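Local coordinates for aminofutalosine deaminase (Helicobacter pylori, PDB 7LKK), which deaminates aminofutalosine in the menaquinone pathway as a metal-dependent amidohydrolase, with iron(III) bound in its active site here, at residues V130-A135 with L374-I379; L23-N28 with L403-H408; Y262-K267 with L284-S289; G49-L54 with L61-F66. All coordinates share one frame; numbering follows the deposited sequence.

How the contacts relate
Contact 1 and contact 2 are buried and touch each other: Ile379 N lies 2.9 Å from Leu26 O, a probable hydrogen bond that joins the loop after helix 366-371 to the end of strand 23-25. Both border strand 69-80, yet contact 1 turns on one polar side-chain bond whereas contact 2 is a purely aromatic meeting. Contact 3, partly buried, pairs two helices on the outside of the barrel and adds a salt bridge on its outer side to an isoleucine pair. Contact 4 is a surface contact, aromatic again, in a small separate sheet; its centre is about 46 Å from that of contact 3, across the chain's centre.

Contact 1 (V130-A135 with L374-I379); sequences VGSVGA and LNNGEI
Ser132 and Asn376 are joined by the single hydrogen bond of this contact: Asn376 ND2 donates to Ser132 OG over 3.0 Å. The N-H...O angle of 134° makes it distinctly bent, although the hydroxyl oxygen lies close to the plane of the amide. Asn376 has CG between its own backbone N and carbonyl carbon, and this chi1 of 59° brings the amide group up to the serine. Both polar ends have a second partner, since Ser132 OG is also bonded to Asn152 ND2 and Asn376 ND2 to the carboxylate of Asp386. The buried hydroxyl is thus met by two amides, and the buried amide nitrogen bridges a hydroxyl and a carboxylate, which should fix how the amide is turned.

Van der Waals packing adds little: Leu374 CD1 lies 3.8 Å from Ser132 OG. The backbones stay well apart; Ser132 CA and Leu374 CA, the nearest pair, are 8.5 Å from each other.

Strand 130-137 belongs to the TIM-like barrel of the amidohydrolases, between strands 69-80 and 152-159. The loop between helix 366-371 and strand 387-391 packs against both neighbours here, Asn376 on Ile76 and Asn152, Leu374 on Asn152 and Val154.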
# COMPACT_ATOMS: atom_id res chain seq x y z
N VAL A 130 -11.67 14.21 1.37
CA VAL A 130 -12.18 14.16 2.74
C VAL A 130 -12.88 15.47 3.06
O VAL A 130 -12.31 16.56 2.89
CB VAL A 130 -11.04 13.89 3.74
CG1 VAL A 130 -11.56 13.92 5.17
CG2 VAL A 130 -10.37 12.56 3.44
N GLY A 131 -14.14 15.37 3.51
CA GLY A 131 -14.91 16.54 3.87
C GLY A 131 -15.10 16.71 5.37
O GLY A 131 -15.39 17.81 5.85
N SER A 132 -14.95 15.62 6.12
CA SER A 132 -15.19 15.62 7.56
C SER A 132 -14.08 14.83 8.25
O SER A 132 -13.63 13.81 7.73
CB SER A 132 -16.55 15.01 7.91
OG SER A 132 -17.59 15.60 7.14
N VAL A 133 -13.65 15.31 9.41
CA VAL A 133 -12.55 14.71 10.14
C VAL A 133 -12.93 14.54 11.61
O VAL A 133 -13.56 15.42 12.20
CB VAL A 133 -11.25 15.53 10.01
CG1 VAL A 133 -10.70 15.44 8.60
CG2 VAL A 133 -11.49 16.99 10.41
N GLY A 134 -12.57 13.39 12.18
CA GLY A 134 -12.55 13.21 13.62
C GLY A 134 -11.15 13.45 14.14
O GLY A 134 -10.28 12.58 14.00
N ALA A 135 -10.91 14.62 14.71
CA ALA A 135 -9.57 15.05 15.10
C ALA A 135 -9.35 14.81 16.59
O ALA A 135 -10.01 15.43 17.43
CB ALA A 135 -9.36 16.52 14.75
N LEU A 374 -22.78 12.72 11.92
CA LEU A 374 -22.75 13.73 10.87
C LEU A 374 -23.84 13.43 9.86
O LEU A 374 -24.14 12.26 9.61
CB LEU A 374 -21.36 13.62 10.18
CG LEU A 374 -20.17 14.51 10.56
CD1 LEU A 374 -20.10 15.90 9.94
CD2 LEU A 374 -20.38 14.70 12.11
N ASN A 375 -24.44 14.46 9.25
CA ASN A 375 -25.55 14.26 8.30
C ASN A 375 -25.04 14.21 6.86
O ASN A 375 -25.46 14.96 5.98
CB ASN A 375 -26.63 15.33 8.46
CG ASN A 375 -27.85 15.07 7.60
OD1 ASN A 375 -28.25 13.92 7.42
ND2 ASN A 375 -28.47 16.13 7.10
N ASN A 376 -24.13 13.28 6.62
CA ASN A 376 -23.50 13.17 5.32
C ASN A 376 -23.06 11.72 5.12
O ASN A 376 -23.63 10.80 5.71
CB ASN A 376 -22.35 14.18 5.20
CG ASN A 376 -21.28 13.98 6.27
OD1 ASN A 376 -21.28 13.00 7.01
ND2 ASN A 376 -20.35 14.93 6.34
N GLY A 377 -22.05 11.53 4.27
CA GLY A 377 -21.52 10.22 3.97
C GLY A 377 -22.36 9.39 3.03
O GLY A 377 -22.02 8.22 2.80
N GLU A 378 -23.43 9.95 2.47
CA GLU A 378 -24.32 9.19 1.61
C GLU A 378 -25.06 10.15 0.70
O GLU A 378 -25.46 11.24 1.13
CB GLU A 378 -25.30 8.36 2.44
CG GLU A 378 -26.41 7.69 1.65
CD GLU A 378 -27.28 6.80 2.51
OE1 GLU A 378 -28.15 6.09 1.96
OE2 GLU A 378 -27.10 6.81 3.75
N ILE A 379 -25.24 9.75 -0.56
CA ILE A 379 -25.99 10.56 -1.52
C ILE A 379 -27.46 10.20 -1.35
O ILE A 379 -27.95 9.22 -1.91
CB ILE A 379 -25.50 10.33 -2.96
CG1 ILE A 379 -24.07 10.84 -3.10
CG2 ILE A 379 -26.40 11.04 -3.95
CD1 ILE A 379 -23.51 10.73 -4.51

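Contact 2 (L23-N28 with L403-H408); sequences LVFLCN and LQFLLH
The Phe25 ring points its edge at the face of the Phe405 ring in a T-shaped pair, with planes 84° apart and centroids separated by 5.6 Å. At the edge of Phe25, near its plane, sits Phe405 CB, 3.8 Å from Phe25 CE2. The same CE2 also lies 3.8 Å from Phe405 CG and 4.0 Å from Phe405 CD2, so one corner of the Phe25 ring touches the root of the other side chain and the near side of its ring. Phe405 has CG anti to the backbone nitrogen (chi1 168°), which turns its ring across the line to Phe25, so that a face and not an edge is offered to the strand.

The contact is wholly apolar and buried, with no hydrogen bond crossing it. Phe405 makes a further edge-to-face pair with Phe390, which extends the aromatic cluster beyond the two segments.

Strand 23-25 runs between strands 33-34 and 69-80, and Phe25 leans on Val33, Val70 and Leu72 of these neighbours as well as on Leu361 of helix 353-364. Helix 401-408 joins the group through Phe405, which also touches Leu72, while Leu403 and Leu407 pack on Tyr93 of the second subunit.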
# COMPACT_ATOMS: atom_id res chain seq x y z
N LEU A 23 -20.60 7.72 -13.41
CA LEU A 23 -20.82 6.78 -12.32
C LEU A 23 -21.09 7.57 -11.06
O LEU A 23 -20.38 8.54 -10.77
CB LEU A 23 -19.62 5.85 -12.14
CG LEU A 23 -19.31 4.90 -13.30
CD1 LEU A 23 -17.87 4.42 -13.23
CD2 LEU A 23 -20.27 3.73 -13.29
N VAL A 24 -22.10 7.16 -10.31
CA VAL A 24 -22.45 7.77 -9.03
C VAL A 24 -22.49 6.68 -7.97
O VAL A 24 -23.19 5.68 -8.14
CB VAL A 24 -23.80 8.51 -9.09
CG1 VAL A 24 -24.16 9.08 -7.73
CG2 VAL A 24 -23.76 9.61 -10.14
N PHE A 25 -21.73 6.87 -6.90
CA PHE A 25 -21.72 5.96 -5.76
C PHE A 25 -22.64 6.54 -4.70
O PHE A 25 -22.33 7.58 -4.10
CB PHE A 25 -20.31 5.76 -5.21
CG PHE A 25 -19.35 5.12 -6.18
CD1 PHE A 25 -19.80 4.51 -7.34
CD2 PHE A 25 -17.99 5.13 -5.92
CE1 PHE A 25 -18.91 3.93 -8.22
CE2 PHE A 25 -17.10 4.55 -6.79
CZ PHE A 25 -17.56 3.95 -7.95
N LEU A 26 -23.78 5.88 -4.45
CA LEU A 26 -24.71 6.37 -3.45
C LEU A 26 -24.18 6.18 -2.04
O LEU A 26 -24.50 6.97 -1.14
CB LEU A 26 -26.06 5.68 -3.59
CG LEU A 26 -26.91 6.00 -4.82
CD1 LEU A 26 -28.34 5.54 -4.60
CD2 LEU A 26 -26.87 7.49 -5.12
N CYS A 27 -23.38 5.13 -1.82
CA CYS A 27 -22.85 4.79 -0.51
C CYS A 27 -23.97 4.58 0.52
O CYS A 27 -23.85 4.96 1.68
CB CYS A 27 -21.85 5.83 -0.02
SG CYS A 27 -20.35 5.88 -1.02
N ASN A 28 -25.07 3.99 0.07
CA ASN A 28 -25.96 3.35 1.02
C ASN A 28 -25.37 2.00 1.41
O ASN A 28 -24.37 1.54 0.83
CB ASN A 28 -27.37 3.22 0.45
CG ASN A 28 -27.39 2.65 -0.96
OD1 ASN A 28 -26.38 2.16 -1.47
ND2 ASN A 28 -28.56 2.72 -1.60
N LEU A 403 -13.96 -0.82 -7.12
CA LEU A 403 -12.57 -1.24 -6.96
C LEU A 403 -11.63 -0.40 -7.81
O LEU A 403 -10.59 0.07 -7.33
CB LEU A 403 -12.43 -2.73 -7.30
CG LEU A 403 -10.99 -3.26 -7.39
CD1 LEU A 403 -10.25 -3.06 -6.07
CD2 LEU A 403 -10.98 -4.72 -7.80
N GLN A 404 -11.98 -0.18 -9.09
CA GLN A 404 -11.14 0.64 -9.95
C GLN A 404 -11.03 2.06 -9.43
O GLN A 404 -9.97 2.70 -9.54
CB GLN A 404 -11.67 0.63 -11.39
CG GLN A 404 -11.71 -0.74 -12.04
CD GLN A 404 -10.34 -1.26 -12.42
OE1 GLN A 404 -9.37 -0.51 -12.47
NE2 GLN A 404 -10.27 -2.56 -12.69
N PHE A 405 -12.12 2.59 -8.87
CA PHE A 405 -12.07 3.91 -8.25
C PHE A 405 -11.05 3.94 -7.12
O PHE A 405 -10.20 4.84 -7.05
CB PHE A 405 -13.45 4.31 -7.73
CG PHE A 405 -13.43 5.51 -6.83
CD1 PHE A 405 -13.43 6.79 -7.36
CD2 PHE A 405 -13.40 5.36 -5.45
CE1 PHE A 405 -13.41 7.90 -6.53
CE2 PHE A 405 -13.37 6.46 -4.62
CZ PHE A 405 -13.38 7.73 -5.16
N LEU A 406 -11.13 2.97 -6.20
CA LEU A 406 -10.20 2.94 -5.07
C LEU A 406 -8.76 2.78 -5.54
O LEU A 406 -7.84 3.30 -4.89
CB LEU A 406 -10.58 1.80 -4.12
CG LEU A 406 -11.88 1.99 -3.33
CD1 LEU A 406 -12.16 0.77 -2.46
CD2 LEU A 406 -11.81 3.25 -2.48
N LEU A 407 -8.54 2.07 -6.64
CA LEU A 407 -7.18 1.84 -7.12
C LEU A 407 -6.60 3.08 -7.79
O LEU A 407 -5.40 3.35 -7.66
CB LEU A 407 -7.16 0.66 -8.10
CG LEU A 407 -7.41 -0.73 -7.50
CD1 LEU A 407 -7.42 -1.79 -8.59
CD2 LEU A 407 -6.36 -1.06 -6.45
N HIS A 408 -7.43 3.85 -8.50
CA HIS A 408 -6.92 4.92 -9.34
C HIS A 408 -7.18 6.33 -8.82
O HIS A 408 -6.53 7.27 -9.29
CB HIS A 408 -7.50 4.79 -10.76
CG HIS A 408 -7.17 3.49 -11.43
ND1 HIS A 408 -5.88 3.13 -11.74
CD2 HIS A 408 -7.96 2.47 -11.83
CE1 HIS A 408 -5.88 1.93 -12.31
NE2 HIS A 408 -7.14 1.51 -12.37

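Contact 3 (Y262-K267 with L284-S289); sequences YIDMFK and LKRIKS
Arg286 starts out across the gap to Asp264 with CG anti to its backbone nitrogen, then bends at chi2 (83°) to lay its guanidinium beside the carboxylate. The setting is the outer helical layer of the TIM-like barrel of the amidohydrolases, where helix 259-264 and helix 281-291 lie next to each other and strand 269-275 runs between them in sequence.

The apolar half of the contact is inside. Ile263 and Ile287 cross at about a right angle, and Ile263 CD1 rests 3.7 Å from Ile287 CG1. The CG2 branch of Ile263 faces the other backbone, 3.8 Å from Ile287 CA. Ile263 CG2 also lies 4.0 Å from Arg286 CG, so the aliphatic root of the arginine continues the apolar surface. The approach is close, the CA atoms of Ile263 and Ile287 being 6.1 Å apart. Both also touch Phe222 of strand 218-222, which ties the helix pair to the barrel wall.

Outward of this lies the salt bridge. Carboxylate and guanidinium are nearly coplanar, 18° apart, and the arginine grips side-on with two nitrogens, which should fix the rotation of both groups and keep their planes aligned. Both carboxylate oxygens accept through their syn lone pairs. Arg286 NE donates to Asp264 OD1 over 3.2 Å, and Arg286 NH2 gives the straighter bond to Asp264 OD2, 3.0 Å at 170°.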
# COMPACT_ATOMS: atom_id res chain seq x y z
N TYR A 262 -12.97 -2.24 31.47
CA TYR A 262 -12.81 -1.02 30.69
C TYR A 262 -14.02 -0.77 29.80
O TYR A 262 -14.55 0.35 29.75
CB TYR A 262 -11.53 -1.10 29.85
CG TYR A 262 -11.15 0.20 29.19
CD1 TYR A 262 -10.51 1.20 29.91
CD2 TYR A 262 -11.43 0.43 27.85
CE1 TYR A 262 -10.16 2.40 29.31
CE2 TYR A 262 -11.08 1.62 27.24
CZ TYR A 262 -10.44 2.60 27.97
OH TYR A 262 -10.10 3.79 27.38
N ILE A 263 -14.47 -1.80 29.08
CA ILE A 263 -15.58 -1.66 28.15
C ILE A 263 -16.83 -1.17 28.87
O ILE A 263 -17.54 -0.28 28.38
CB ILE A 263 -15.85 -2.99 27.43
CG1 ILE A 263 -14.68 -3.36 26.51
CG2 ILE A 263 -17.17 -2.94 26.65
CD1 ILE A 263 -14.67 -4.82 26.10
N ASP A 264 -17.12 -1.73 30.05
CA ASP A 264 -18.36 -1.42 30.75
C ASP A 264 -18.48 0.05 31.13
O ASP A 264 -19.60 0.53 31.31
CB ASP A 264 -18.50 -2.30 31.99
CG ASP A 264 -18.72 -3.76 31.65
OD1 ASP A 264 -18.84 -4.08 30.45
OD2 ASP A 264 -18.76 -4.59 32.58
N MET A 265 -17.35 0.76 31.26
CA MET A 265 -17.41 2.19 31.55
C MET A 265 -18.21 2.95 30.49
O MET A 265 -18.85 3.96 30.80
CB MET A 265 -16.01 2.78 31.63
CG MET A 265 -15.22 2.39 32.87
SD MET A 265 -13.77 3.45 33.05
CE MET A 265 -13.00 3.24 31.44
N PHE A 266 -18.17 2.49 29.24
CA PHE A 266 -18.83 3.16 28.13
C PHE A 266 -20.22 2.61 27.86
O PHE A 266 -20.77 2.85 26.78
CB PHE A 266 -17.96 3.05 26.87
CG PHE A 266 -16.57 3.61 27.04
CD1 PHE A 266 -16.31 4.93 26.72
CD2 PHE A 266 -15.55 2.83 27.54
CE1 PHE A 266 -15.04 5.46 26.88
CE2 PHE A 266 -14.27 3.35 27.70
CZ PHE A 266 -14.02 4.66 27.37
N LYS A 267 -20.80 1.90 28.82
CA LYS A 267 -22.14 1.33 28.66
C LYS A 267 -23.15 2.41 28.31
O LYS A 267 -23.19 3.47 28.94
CB LYS A 267 -22.56 0.61 29.94
CG LYS A 267 -23.98 0.09 29.94
CD LYS A 267 -24.19 -0.97 31.00
CE LYS A 267 -25.31 -0.60 31.95
NZ LYS A 267 -24.83 0.28 33.06
N LEU A 284 -15.37 -8.04 21.58
CA LEU A 284 -16.12 -7.29 20.58
C LEU A 284 -17.62 -7.41 20.81
O LEU A 284 -18.37 -6.44 20.65
CB LEU A 284 -15.74 -7.77 19.18
CG LEU A 284 -14.35 -7.41 18.67
CD1 LEU A 284 -14.17 -7.87 17.23
CD2 LEU A 284 -14.10 -5.91 18.79
N LYS A 285 -18.08 -8.61 21.18
CA LYS A 285 -19.50 -8.79 21.49
C LYS A 285 -19.88 -8.01 22.74
O LYS A 285 -20.99 -7.46 22.82
CB LYS A 285 -19.81 -10.28 21.66
CG LYS A 285 -19.84 -11.06 20.36
CD LYS A 285 -20.23 -12.50 20.60
CE LYS A 285 -21.72 -12.71 20.37
NZ LYS A 285 -22.22 -11.87 19.25
N ARG A 286 -18.98 -7.95 23.72
CA ARG A 286 -19.23 -7.15 24.92
C ARG A 286 -19.35 -5.67 24.56
O ARG A 286 -20.21 -4.96 25.09
CB ARG A 286 -18.12 -7.37 25.94
CG ARG A 286 -18.36 -6.71 27.28
CD ARG A 286 -19.24 -7.57 28.17
NE ARG A 286 -19.22 -7.14 29.56
CZ ARG A 286 -19.65 -7.88 30.58
NH1 ARG A 286 -20.14 -9.10 30.36
NH2 ARG A 286 -19.60 -7.41 31.82
N ILE A 287 -18.47 -5.19 23.67
CA ILE A 287 -18.55 -3.81 23.22
C ILE A 287 -19.91 -3.54 22.58
O ILE A 287 -20.57 -2.54 22.88
CB ILE A 287 -17.41 -3.51 22.23
CG1 ILE A 287 -16.06 -3.43 22.96
CG2 ILE A 287 -17.67 -2.22 21.49
CD1 ILE A 287 -14.87 -3.36 22.02
N LYS A 288 -20.34 -4.44 21.70
CA LYS A 288 -21.61 -4.26 20.99
C LYS A 288 -22.79 -4.23 21.96
O LYS A 288 -23.66 -3.36 21.87
CB LYS A 288 -21.78 -5.38 19.96
CG LYS A 288 -23.21 -5.59 19.50
CD LYS A 288 -23.45 -4.97 18.13
CE LYS A 288 -24.72 -5.52 17.51
NZ LYS A 288 -24.88 -5.11 16.09
N SER A 289 -22.84 -5.19 22.89
CA SER A 289 -24.00 -5.31 23.76
C SER A 289 -24.01 -4.26 24.86
O SER A 289 -25.09 -3.81 25.27
CB SER A 289 -24.05 -6.71 24.38
OG SER A 289 -22.93 -6.95 25.21

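Contact 4 (G49-L54 with L61-F66); sequences GDYHNL and LKAQFF
Tyr51 lays one face of its ring against Phe65, whose CD1 stands over it toward the rim, 3.5 Å from Tyr51 CD2. The two rings are inclined at 50° with centroids 5.0 Å apart, an oblique pairing. On the same face the root of the phenylalanine takes part as well: Phe65 CB sits 4.0 Å from the centroid of the Tyr51 ring in a CH-pi contact.

Farther along the tyrosine, the hydroxyl end lies against the strand backbone. Tyr51 OH comes to 3.4 Å from Ala63 CB and equally near Gln64 C, while Tyr51 CE1 is 3.5 Å from Gln64 O. The ring therefore lies along the strand from Phe65 to Ala63, both of which direct their CB toward it, and no hydrogen bond passes between the segments. Tyr51 has CG anti to the backbone nitrogen (chi1 175°), which turns the ring to run beside the strand.

That helix, 51-57, is started by Asp50 as N-cap, its OD2 accepting from Asn53 N at 3.0 Å.

The contact belongs to the small four-stranded mixed sheet in which 45-50 and 62-66 are the outermost strands. Helix 51-57 connects these two edges, and Tyr51 and Leu54 pack on Ile18 of strand 17-21, which Ala63 also touches; Leu54 reaches on to Val40 of strand 37-41.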
# COMPACT_ATOMS: atom_id res chain seq x y z
N GLY A 49 -31.49 11.55 -9.46
CA GLY A 49 -32.14 10.93 -10.61
C GLY A 49 -31.21 10.91 -11.80
O GLY A 49 -30.06 11.36 -11.73
N ASP A 50 -31.72 10.34 -12.89
CA ASP A 50 -31.01 10.38 -14.16
C ASP A 50 -30.67 11.82 -14.52
O ASP A 50 -31.52 12.71 -14.42
CB ASP A 50 -31.86 9.73 -15.26
CG ASP A 50 -31.23 9.86 -16.63
OD1 ASP A 50 -30.24 9.15 -16.90
OD2 ASP A 50 -31.72 10.68 -17.44
N TYR A 51 -29.43 12.04 -14.94
CA TYR A 51 -28.95 13.41 -15.13
C TYR A 51 -29.74 14.13 -16.22
O TYR A 51 -30.16 15.27 -16.04
CB TYR A 51 -27.46 13.42 -15.46
CG TYR A 51 -26.95 14.81 -15.77
CD1 TYR A 51 -26.69 15.72 -14.76
CD2 TYR A 51 -26.74 15.21 -17.08
CE1 TYR A 51 -26.23 16.99 -15.04
CE2 TYR A 51 -26.28 16.48 -17.38
CZ TYR A 51 -26.03 17.37 -16.35
OH TYR A 51 -25.57 18.63 -16.65
N HIS A 52 -29.93 13.47 -17.37
CA HIS A 52 -30.66 14.10 -18.46
C HIS A 52 -32.09 14.45 -18.04
O HIS A 52 -32.57 15.56 -18.29
CB HIS A 52 -30.67 13.19 -19.69
CG HIS A 52 -31.41 13.76 -20.86
ND1 HIS A 52 -30.97 14.87 -21.55
CD2 HIS A 52 -32.56 13.38 -21.46
CE1 HIS A 52 -31.82 15.15 -22.52
NE2 HIS A 52 -32.79 14.26 -22.49
N ASN A 53 -32.77 13.51 -17.39
CA ASN A 53 -34.12 13.78 -16.90
C ASN A 53 -34.12 14.89 -15.86
O ASN A 53 -35.10 15.65 -15.76
CB ASN A 53 -34.73 12.50 -16.31
CG ASN A 53 -35.11 11.50 -17.38
OD1 ASN A 53 -35.08 11.80 -18.57
ND2 ASN A 53 -35.47 10.29 -16.95
N LEU A 54 -33.04 15.01 -15.08
CA LEU A 54 -32.95 16.07 -14.09
C LEU A 54 -32.84 17.44 -14.76
O LEU A 54 -33.42 18.42 -14.28
CB LEU A 54 -31.75 15.83 -13.18
CG LEU A 54 -31.93 15.91 -11.66
CD1 LEU A 54 -33.23 15.25 -11.22
CD2 LEU A 54 -30.74 15.27 -10.96
N LEU A 61 -31.90 25.51 -13.63
CA LEU A 61 -30.81 25.34 -12.67
C LEU A 61 -29.49 25.14 -13.41
O LEU A 61 -29.51 24.63 -14.55
CB LEU A 61 -31.12 24.13 -11.79
CG LEU A 61 -32.29 24.34 -10.84
CD1 LEU A 61 -32.36 23.12 -9.95
CD2 LEU A 61 -32.05 25.61 -10.06
N LYS A 62 -28.35 25.59 -12.78
CA LYS A 62 -27.03 25.43 -13.40
C LYS A 62 -26.65 23.96 -13.33
O LYS A 62 -26.88 23.33 -12.31
CB LYS A 62 -25.99 26.38 -12.74
CG LYS A 62 -24.88 26.40 -13.73
CD LYS A 62 -25.27 27.37 -14.73
CE LYS A 62 -24.98 26.83 -16.16
NZ LYS A 62 -25.18 27.85 -17.25
N ALA A 63 -26.10 23.43 -14.43
CA ALA A 63 -25.92 21.99 -14.60
C ALA A 63 -24.60 21.67 -15.26
O ALA A 63 -24.26 22.22 -16.31
CB ALA A 63 -27.07 21.38 -15.41
N GLN A 64 -23.85 20.75 -14.63
CA GLN A 64 -22.59 20.22 -15.14
C GLN A 64 -22.60 18.69 -15.10
O GLN A 64 -23.05 18.09 -14.12
CB GLN A 64 -21.40 20.72 -14.32
CG GLN A 64 -20.96 22.12 -14.69
CD GLN A 64 -19.55 22.41 -14.24
OE1 GLN A 64 -19.29 22.59 -13.05
NE2 GLN A 64 -18.62 22.46 -15.19
N PHE A 65 -22.11 18.06 -16.18
CA PHE A 65 -21.92 16.62 -16.25
C PHE A 65 -20.44 16.32 -16.42
O PHE A 65 -19.77 16.96 -17.23
CB PHE A 65 -22.71 15.99 -17.40
CG PHE A 65 -22.71 14.48 -17.38
CD1 PHE A 65 -23.62 13.79 -16.59
CD2 PHE A 65 -21.79 13.76 -18.13
CE1 PHE A 65 -23.62 12.41 -16.56
CE2 PHE A 65 -21.79 12.37 -18.10
CZ PHE A 65 -22.71 11.70 -17.32
N PHE A 66 -19.94 15.35 -15.66
CA PHE A 66 -18.52 14.98 -15.67
C PHE A 66 -18.40 13.59 -16.29
O PHE A 66 -18.61 12.58 -15.61
CB PHE A 66 -17.94 15.04 -14.26
CG PHE A 66 -17.88 16.43 -13.69
CD1 PHE A 66 -16.76 17.22 -13.87
CD2 PHE A 66 -18.95 16.95 -12.98
CE1 PHE A 66 -16.70 18.50 -13.35
CE2 PHE A 66 -18.90 18.23 -12.46
CZ PHE A 66 -17.78 19.01 -12.65